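Local atomic coordinates of hypothetical protein SMU.776 (PDB entry 2B78), a protein that probably transfers methyl groups from S-adenosylmethionine and may bind RNA, and carries a PUA-like domain near its N-terminus. Residues L46-L51 and K65-N70; K3-S8 and D41-L46. All coordinates share one frame; numbering follows the deposited sequence.

Interaction 1: residues L46-L51 and K65-N70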
ATOM      1  N   LEU A  46     -23.086  18.893 -10.771  1.00 24.86           N
ATOM      2  CA  LEU A  46     -21.807  18.805 -10.063  1.00 24.97           C
ATOM      3  C   LEU A  46     -20.836  17.813 -10.692  1.00 23.72           C
ATOM      4  O   LEU A  46     -19.657  17.776 -10.328  1.00 24.56           O
ATOM      5  CB  LEU A  46     -22.043  18.429  -8.596  1.00 25.25           C
ATOM      6  CG  LEU A  46     -22.863  19.415  -7.750  1.00 26.29           C
ATOM      7  CD1 LEU A  46     -23.159  18.790  -6.393  1.00 25.90           C
ATOM      8  CD2 LEU A  46     -22.100  20.727  -7.586  1.00 26.54           C
ATOM      9  N   GLY A  47     -21.318  16.988 -11.617  1.00 23.20           N
ATOM     10  CA  GLY A  47     -20.414  16.052 -12.265  1.00 21.48           C
ATOM     11  C   GLY A  47     -20.938  14.667 -12.556  1.00 20.51           C
ATOM     12  O   GLY A  47     -22.056  14.306 -12.179  1.00 21.25           O
ATOM     13  N   THR A  48     -20.105  13.886 -13.237  1.00 19.67           N
ATOM     14  CA  THR A  48     -20.426  12.511 -13.603  1.00 18.86           C
ATOM     15  C   THR A  48     -19.739  11.614 -12.588  1.00 17.93           C
ATOM     16  O   THR A  48     -18.602  11.877 -12.208  1.00 20.02           O
ATOM     17  CB  THR A  48     -19.894  12.193 -15.023  1.00 18.90           C
ATOM     18  OG1 THR A  48     -20.517  13.071 -15.970  1.00 17.78           O
ATOM     19  CG2 THR A  48     -20.191  10.742 -15.407  1.00 18.34           C
ATOM     20  N   ALA A  49     -20.421  10.566 -12.140  1.00 16.40           N
ATOM     21  CA  ALA A  49     -19.836   9.659 -11.160  1.00 16.15           C
ATOM     22  C   ALA A  49     -20.366   8.245 -11.335  1.00 15.78           C
ATOM     23  O   ALA A  49     -21.283   8.013 -12.119  1.00 14.85           O
ATOM     24  CB  ALA A  49     -20.152  10.156  -9.750  1.00 15.41           C
ATOM     25  N   TYR A  50     -19.778   7.295 -10.614  1.00 15.14           N
ATOM     26  CA  TYR A  50     -20.264   5.927 -10.676  1.00 14.50           C
ATOM     27  C   TYR A  50     -20.425   5.408  -9.256  1.00 14.59           C
ATOM     28  O   TYR A  50     -19.671   5.778  -8.352  1.00 12.41           O
ATOM     29  CB  TYR A  50     -19.334   5.023 -11.515  1.00 14.18           C
ATOM     30  CG  TYR A  50     -18.074   4.490 -10.850  1.00 14.46           C
ATOM     31  CD1 TYR A  50     -18.135   3.506  -9.863  1.00 13.59           C
ATOM     32  CD2 TYR A  50     -16.813   4.932 -11.256  1.00 15.64           C
ATOM     33  CE1 TYR A  50     -16.970   2.973  -9.296  1.00 15.35           C
ATOM     34  CE2 TYR A  50     -15.638   4.402 -10.698  1.00 14.49           C
ATOM     35  CZ  TYR A  50     -15.726   3.425  -9.723  1.00 14.93           C
ATOM     36  OH  TYR A  50     -14.580   2.884  -9.181  1.00 14.12           O
ATOM     37  N   LEU A  51     -21.438   4.573  -9.059  1.00 15.16           N
ATOM     38  CA  LEU A  51     -21.709   4.006  -7.753  1.00 15.44           C
ATOM     39  C   LEU A  51     -21.303   2.545  -7.694  1.00 16.00           C
ATOM     40  O   LEU A  51     -21.521   1.793  -8.636  1.00 15.21           O
ATOM     41  CB  LEU A  51     -23.201   4.118  -7.418  1.00 15.65           C
ATOM     42  CG  LEU A  51     -23.828   5.512  -7.386  1.00 15.45           C
ATOM     43  CD1 LEU A  51     -25.303   5.392  -7.027  1.00 12.56           C
ATOM     44  CD2 LEU A  51     -23.100   6.381  -6.372  1.00 15.26           C
ATOM     45  N   LYS A  65     -17.699  17.264 -15.366  1.00 31.91           N
ATOM     46  CA  LYS A  65     -18.408  17.504 -16.614  1.00 33.45           C
ATOM     47  C   LYS A  65     -19.213  16.284 -17.023  1.00 34.26           C
ATOM     48  O   LYS A  65     -19.106  15.216 -16.415  1.00 33.99           O
ATOM     49  CB  LYS A  65     -17.420  17.840 -17.739  1.00 33.79           C
ATOM     50  CG  LYS A  65     -16.594  19.089 -17.500  1.00 35.14           C
ATOM     51  CD  LYS A  65     -15.789  19.461 -18.732  1.00 36.06           C
ATOM     52  CE  LYS A  65     -14.998  20.741 -18.501  1.00 36.16           C
ATOM     53  NZ  LYS A  65     -14.157  21.089 -19.677  1.00 36.19           N
ATOM     54  N   LYS A  66     -20.027  16.459 -18.059  1.00 33.98           N
ATOM     55  CA  LYS A  66     -20.839  15.379 -18.594  1.00 34.46           C
ATOM     56  C   LYS A  66     -19.949  14.585 -19.540  1.00 34.06           C
ATOM     57  O   LYS A  66     -19.548  15.079 -20.597  1.00 33.86           O
ATOM     58  CB  LYS A  66     -22.034  15.940 -19.367  1.00 35.90           C
ATOM     59  CG  LYS A  66     -22.771  14.901 -20.193  1.00 37.96           C
ATOM     60  CD  LYS A  66     -23.853  15.539 -21.058  1.00 38.92           C
ATOM     61  CE  LYS A  66     -24.480  14.518 -21.997  1.00 38.44           C
ATOM     62  NZ  LYS A  66     -23.476  13.958 -22.946  1.00 37.67           N
ATOM     63  N   VAL A  67     -19.629  13.360 -19.157  1.00 32.55           N
ATOM     64  CA  VAL A  67     -18.777  12.530 -19.987  1.00 31.18           C
ATOM     65  C   VAL A  67     -19.286  11.102 -19.952  1.00 31.52           C
ATOM     66  O   VAL A  67     -20.094  10.740 -19.094  1.00 30.87           O
ATOM     67  CB  VAL A  67     -17.317  12.568 -19.483  1.00 30.34           C
ATOM     68  CG1 VAL A  67     -16.793  14.002 -19.513  1.00 29.68           C
ATOM     69  CG2 VAL A  67     -17.236  12.014 -18.074  1.00 28.65           C
ATOM     70  N   SER A  68     -18.833  10.297 -20.904  1.00 31.48           N
ATOM     71  CA  SER A  68     -19.229   8.896 -20.961  1.00 31.23           C
ATOM     72  C   SER A  68     -17.969   8.071 -20.759  1.00 29.88           C
ATOM     73  O   SER A  68     -16.880   8.497 -21.148  1.00 29.55           O
ATOM     74  CB  SER A  68     -19.867   8.570 -22.318  1.00 31.43           C
ATOM     75  OG  SER A  68     -18.972   8.865 -23.373  1.00 33.02           O
ATOM     76  N   LEU A  69     -18.118   6.898 -20.150  1.00 29.99           N
ATOM     77  CA  LEU A  69     -16.980   6.020 -19.888  1.00 29.64           C
ATOM     78  C   LEU A  69     -16.681   5.037 -21.011  1.00 29.30           C
ATOM     79  O   LEU A  69     -16.890   3.834 -20.853  1.00 32.79           O
ATOM     80  CB  LEU A  69     -17.201   5.213 -18.605  1.00 28.98           C
ATOM     81  CG  LEU A  69     -17.113   5.915 -17.254  1.00 28.39           C
ATOM     82  CD1 LEU A  69     -17.239   4.864 -16.151  1.00 27.42           C
ATOM     83  CD2 LEU A  69     -15.791   6.652 -17.137  1.00 27.72           C
ATOM     84  N   ASN A  70     -16.188   5.530 -22.140  1.00 27.02           N
ATOM     85  CA  ASN A  70     -15.860   4.639 -23.241  1.00 25.97           C
ATOM     86  C   ASN A  70     -14.350   4.388 -23.257  1.00 24.59           C
ATOM     87  O   ASN A  70     -13.601   4.971 -22.462  1.00 24.11           O
ATOM     88  CB  ASN A  70     -16.322   5.233 -24.574  1.00 26.20           C
ATOM     89  CG  ASN A  70     -15.890   6.666 -24.748  1.00 26.03           C
ATOM     90  OD1 ASN A  70     -14.818   7.057 -24.289  1.00 27.22           O
ATOM     91  ND2 ASN A  70     -16.715   7.461 -25.430  1.00 26.70           N
TER

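Interaction 2: residues K3-S8 and D41-L46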
ATOM      1  N   LYS A   3     -30.309  10.998 -11.847  1.00 37.66           N
ATOM      2  CA  LYS A   3     -29.845  12.286 -11.343  1.00 36.83           C
ATOM      3  C   LYS A   3     -29.905  12.213  -9.819  1.00 35.90           C
ATOM      4  O   LYS A   3     -30.987  12.209  -9.224  1.00 36.11           O
ATOM      5  CB  LYS A   3     -30.754  13.404 -11.861  1.00 37.82           C
ATOM      6  CG  LYS A   3     -30.699  14.719 -11.090  1.00 40.34           C
ATOM      7  CD  LYS A   3     -31.841  15.637 -11.537  1.00 42.21           C
ATOM      8  CE  LYS A   3     -32.039  16.830 -10.604  1.00 43.08           C
ATOM      9  NZ  LYS A   3     -30.928  17.818 -10.656  1.00 44.54           N
ATOM     10  N   LEU A   4     -28.737  12.141  -9.195  1.00 34.42           N
ATOM     11  CA  LEU A   4     -28.649  12.046  -7.746  1.00 33.03           C
ATOM     12  C   LEU A   4     -28.452  13.417  -7.117  1.00 32.63           C
ATOM     13  O   LEU A   4     -27.460  14.098  -7.389  1.00 32.80           O
ATOM     14  CB  LEU A   4     -27.485  11.124  -7.370  1.00 32.42           C
ATOM     15  CG  LEU A   4     -27.225  10.785  -5.901  1.00 32.57           C
ATOM     16  CD1 LEU A   4     -28.459  10.129  -5.288  1.00 32.90           C
ATOM     17  CD2 LEU A   4     -26.022   9.846  -5.811  1.00 30.43           C
ATOM     18  N   MET A   5     -29.406  13.835  -6.291  1.00 31.64           N
ATOM     19  CA  MET A   5     -29.293  15.129  -5.627  1.00 30.53           C
ATOM     20  C   MET A   5     -28.512  14.865  -4.348  1.00 29.00           C
ATOM     21  O   MET A   5     -28.885  14.011  -3.545  1.00 28.27           O
ATOM     22  CB  MET A   5     -30.675  15.702  -5.306  1.00 31.84           C
ATOM     23  CG  MET A   5     -30.640  17.164  -4.879  1.00 33.15           C
ATOM     24  SD  MET A   5     -32.291  17.866  -4.651  1.00 36.52           S
ATOM     25  CE  MET A   5     -32.761  18.147  -6.361  1.00 34.96           C
ATOM     26  N   VAL A   6     -27.419  15.593  -4.162  1.00 28.14           N
ATOM     27  CA  VAL A   6     -26.574  15.386  -2.999  1.00 25.44           C
ATOM     28  C   VAL A   6     -26.746  16.411  -1.886  1.00 24.30           C
ATOM     29  O   VAL A   6     -27.248  17.508  -2.104  1.00 22.84           O
ATOM     30  CB  VAL A   6     -25.099  15.336  -3.432  1.00 24.60           C
ATOM     31  CG1 VAL A   6     -24.943  14.297  -4.534  1.00 24.48           C
ATOM     32  CG2 VAL A   6     -24.642  16.704  -3.927  1.00 21.79           C
ATOM     33  N   GLY A   7     -26.315  16.027  -0.689  1.00 24.73           N
ATOM     34  CA  GLY A   7     -26.414  16.901   0.467  1.00 23.83           C
ATOM     35  C   GLY A   7     -25.386  18.013   0.461  1.00 24.35           C
ATOM     36  O   GLY A   7     -24.447  18.006  -0.339  1.00 24.49           O
ATOM     37  N   SER A   8     -25.558  18.973   1.364  1.00 23.51           N
ATOM     38  CA  SER A   8     -24.648  20.101   1.457  1.00 22.70           C
ATOM     39  C   SER A   8     -23.198  19.654   1.645  1.00 22.23           C
ATOM     40  O   SER A   8     -22.303  20.111   0.931  1.00 21.25           O
ATOM     41  CB  SER A   8     -25.070  21.014   2.613  1.00 22.39           C
ATOM     42  OG  SER A   8     -24.269  22.185   2.640  1.00 29.37           O
ATOM     43  N   ASP A  41     -28.581  20.738  -4.282  1.00 29.04           N
ATOM     44  CA  ASP A  41     -29.976  20.942  -3.886  1.00 31.34           C
ATOM     45  C   ASP A  41     -30.620  22.057  -4.702  1.00 31.34           C
ATOM     46  O   ASP A  41     -31.844  22.215  -4.701  1.00 32.33           O
ATOM     47  CB  ASP A  41     -30.072  21.279  -2.390  1.00 32.89           C
ATOM     48  CG  ASP A  41     -29.109  22.379  -1.971  1.00 35.30           C
ATOM     49  OD1 ASP A  41     -29.015  23.399  -2.687  1.00 36.36           O
ATOM     50  OD2 ASP A  41     -28.447  22.227  -0.916  1.00 37.21           O
ATOM     51  N   ALA A  42     -29.787  22.825  -5.397  1.00 31.14           N
ATOM     52  CA  ALA A  42     -30.254  23.923  -6.233  1.00 31.29           C
ATOM     53  C   ALA A  42     -30.364  23.455  -7.678  1.00 31.37           C
ATOM     54  O   ALA A  42     -30.510  24.264  -8.596  1.00 31.84           O
ATOM     55  CB  ALA A  42     -29.290  25.103  -6.135  1.00 30.75           C
ATOM     56  N   ASP A  43     -30.280  22.143  -7.873  1.00 31.70           N
ATOM     57  CA  ASP A  43     -30.378  21.545  -9.200  1.00 32.62           C
ATOM     58  C   ASP A  43     -29.224  21.912 -10.122  1.00 31.88           C
ATOM     59  O   ASP A  43     -29.394  21.968 -11.343  1.00 32.54           O
ATOM     60  CB  ASP A  43     -31.696  21.945  -9.862  1.00 34.63           C
ATOM     61  CG  ASP A  43     -32.901  21.454  -9.093  1.00 38.21           C
ATOM     62  OD1 ASP A  43     -33.012  20.226  -8.891  1.00 40.19           O
ATOM     63  OD2 ASP A  43     -33.737  22.296  -8.693  1.00 40.27           O
ATOM     64  N   ILE A  44     -28.054  22.167  -9.546  1.00 30.99           N
ATOM     65  CA  ILE A  44     -26.886  22.513 -10.345  1.00 29.55           C
ATOM     66  C   ILE A  44     -26.049  21.259 -10.589  1.00 28.19           C
ATOM     67  O   ILE A  44     -25.854  20.450  -9.684  1.00 26.32           O
ATOM     68  CB  ILE A  44     -26.007  23.568  -9.644  1.00 29.76           C
ATOM     69  CG1 ILE A  44     -26.852  24.792  -9.271  1.00 31.26           C
ATOM     70  CG2 ILE A  44     -24.852  23.963 -10.551  1.00 29.40           C
ATOM     71  CD1 ILE A  44     -27.565  25.451 -10.440  1.00 31.08           C
ATOM     72  N   PHE A  45     -25.562  21.103 -11.818  1.00 27.34           N
ATOM     73  CA  PHE A  45     -24.758  19.940 -12.190  1.00 26.27           C
ATOM     74  C   PHE A  45     -23.394  19.957 -11.510  1.00 25.78           C
ATOM     75  O   PHE A  45     -22.630  20.911 -11.661  1.00 26.25           O
ATOM     76  CB  PHE A  45     -24.576  19.903 -13.709  1.00 24.97           C
ATOM     77  CG  PHE A  45     -23.786  18.724 -14.197  1.00 23.24           C
ATOM     78  CD1 PHE A  45     -24.262  17.429 -14.018  1.00 21.76           C
ATOM     79  CD2 PHE A  45     -22.567  18.909 -14.841  1.00 22.47           C
ATOM     80  CE1 PHE A  45     -23.536  16.334 -14.474  1.00 22.66           C
ATOM     81  CE2 PHE A  45     -21.830  17.819 -15.301  1.00 22.71           C
ATOM     82  CZ  PHE A  45     -22.316  16.527 -15.117  1.00 22.67           C
ATOM     83  N   LEU A  46     -23.086  18.893 -10.771  1.00 24.86           N
ATOM     84  CA  LEU A  46     -21.807  18.805 -10.063  1.00 24.97           C
ATOM     85  C   LEU A  46     -20.836  17.813 -10.692  1.00 23.72           C
ATOM     86  O   LEU A  46     -19.657  17.776 -10.328  1.00 24.56           O
ATOM     87  CB  LEU A  46     -22.043  18.429  -8.596  1.00 25.25           C
ATOM     88  CG  LEU A  46     -22.863  19.415  -7.750  1.00 26.29           C
ATOM     89  CD1 LEU A  46     -23.159  18.790  -6.393  1.00 25.90           C
ATOM     90  CD2 LEU A  46     -22.100  20.727  -7.586  1.00 26.54           C
TER
HETATM   91  O   HOH W   1     -26.794  20.201  -1.923  1.00 36.29           O

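Interaction 1: residues L46-L51 and K65-N70
Thr48 OG1 donates a short hydrogen bond of 2.6 Å to the carbonyl Lys65 O. The C=O...donor angle is 139°, and the hydroxyl oxygen is tilted 16° from the carbonyl plane. The first torsion explains it: OG1 is anti to the carbonyl carbon (chi1 -61°), which carries the hydroxyl over to the 65-70 loop. The same oxygen lies 3.3 Å from Val67 N and 3.5 Å from Lys66 CA, against the extended backbone of Lys65 to Val67. The methyl of Thr48 faces the loop as well, with CG2 3.7 Å from Val67 O. Val67 CG2 comes in obliquely and stands 4.1 Å from Thr48 CB. One residue earlier, Gly47 CA is 4.3 Å from Lys65 N. A classic beta bulge sets both Leu46 and Gly47 opposite Leu38 of strand 34-39. Strand 57-63 pairs with the backbone of Thr48 and leads into the 65-70 loop. Asn70 is the N-cap of helix 71-83, with its OD1 bonded to Tyr73 N. A buried threonine hydroxyl thus meets a backbone carbonyl that follows the end of a strand. The contact ties the loop between strand 57-63 and helix 71-83 back onto the sheet through a short polar bond and a little methyl packing.

Interaction 2: residues K3-S8 and D41-L46
Segments 3-8 and 41-46 do not pair as strands. Their CA atoms come to 6.1 Å at Met5 and Asp41, and the chains then diverge to 9.2 Å at Lys3 and Phe45. One water bridges the backbones: it donates to Val6 O at 2.7 Å and accepts from Asp41 N at 3.0 Å. The side chains meet at two places. On the exposed side, Met5 lies over the turn before strand 45-54, with SD 3.9 Å from Asp41 CA. Its chain runs extended to SD and then bends (chi3 -78°), which places the methyl CE 3.3 Å from Asp43 OD1. That same oxygen also faces Lys3, whose side chain crosses that of Asp43 at about a right angle. Lys3 NZ and Asp43 OD1 form a long salt bridge of 3.6 Å. The bridge is at the surface, so it is probably a weak electrostatic attraction. On the inner side, Val6 CG2 touches Leu46 CD1 at 3.6 Å, methyl against methyl, and the two side chains cross at a slant. Strand 34-39 lies between strands 2-5 and 45-54 in the sheet of the PUA-like domain. Its Leu38 touches Val6, while Tyr39 makes a cation-pi contact with Lys3 and an edge-to-face contact with Phe45. Ser40 OG accepts hydrogen bonds from Ala42 N and Ile44 N. Helix 8-16 follows Gly7, its N-cap residue, and its Glu11 and Leu14 pack on Leu46.

Both interactions reach the same five-stranded sheet and use strand 45-54, with centres about 14 Å apart. They share Leu46, at the start of that strand. Its side chain serves interaction 2, while the next residues, Gly47 and Thr48, serve interaction 1. The two also touch directly through Phe45, whose CE2 is 3.5 Å from Lys65 C and 3.6 Å from Lys66 N. Interaction 2 involves strand 2-5, an outermost strand of the sheet; interaction 1 involves the loop before helix 71-83. Both are structural packing away from the S-adenosyl-L-homocysteine site, which includes Asp242, Arg246, Asp271 and Val272. Their centres lie about 27 Å and 34 Å from the chain centre.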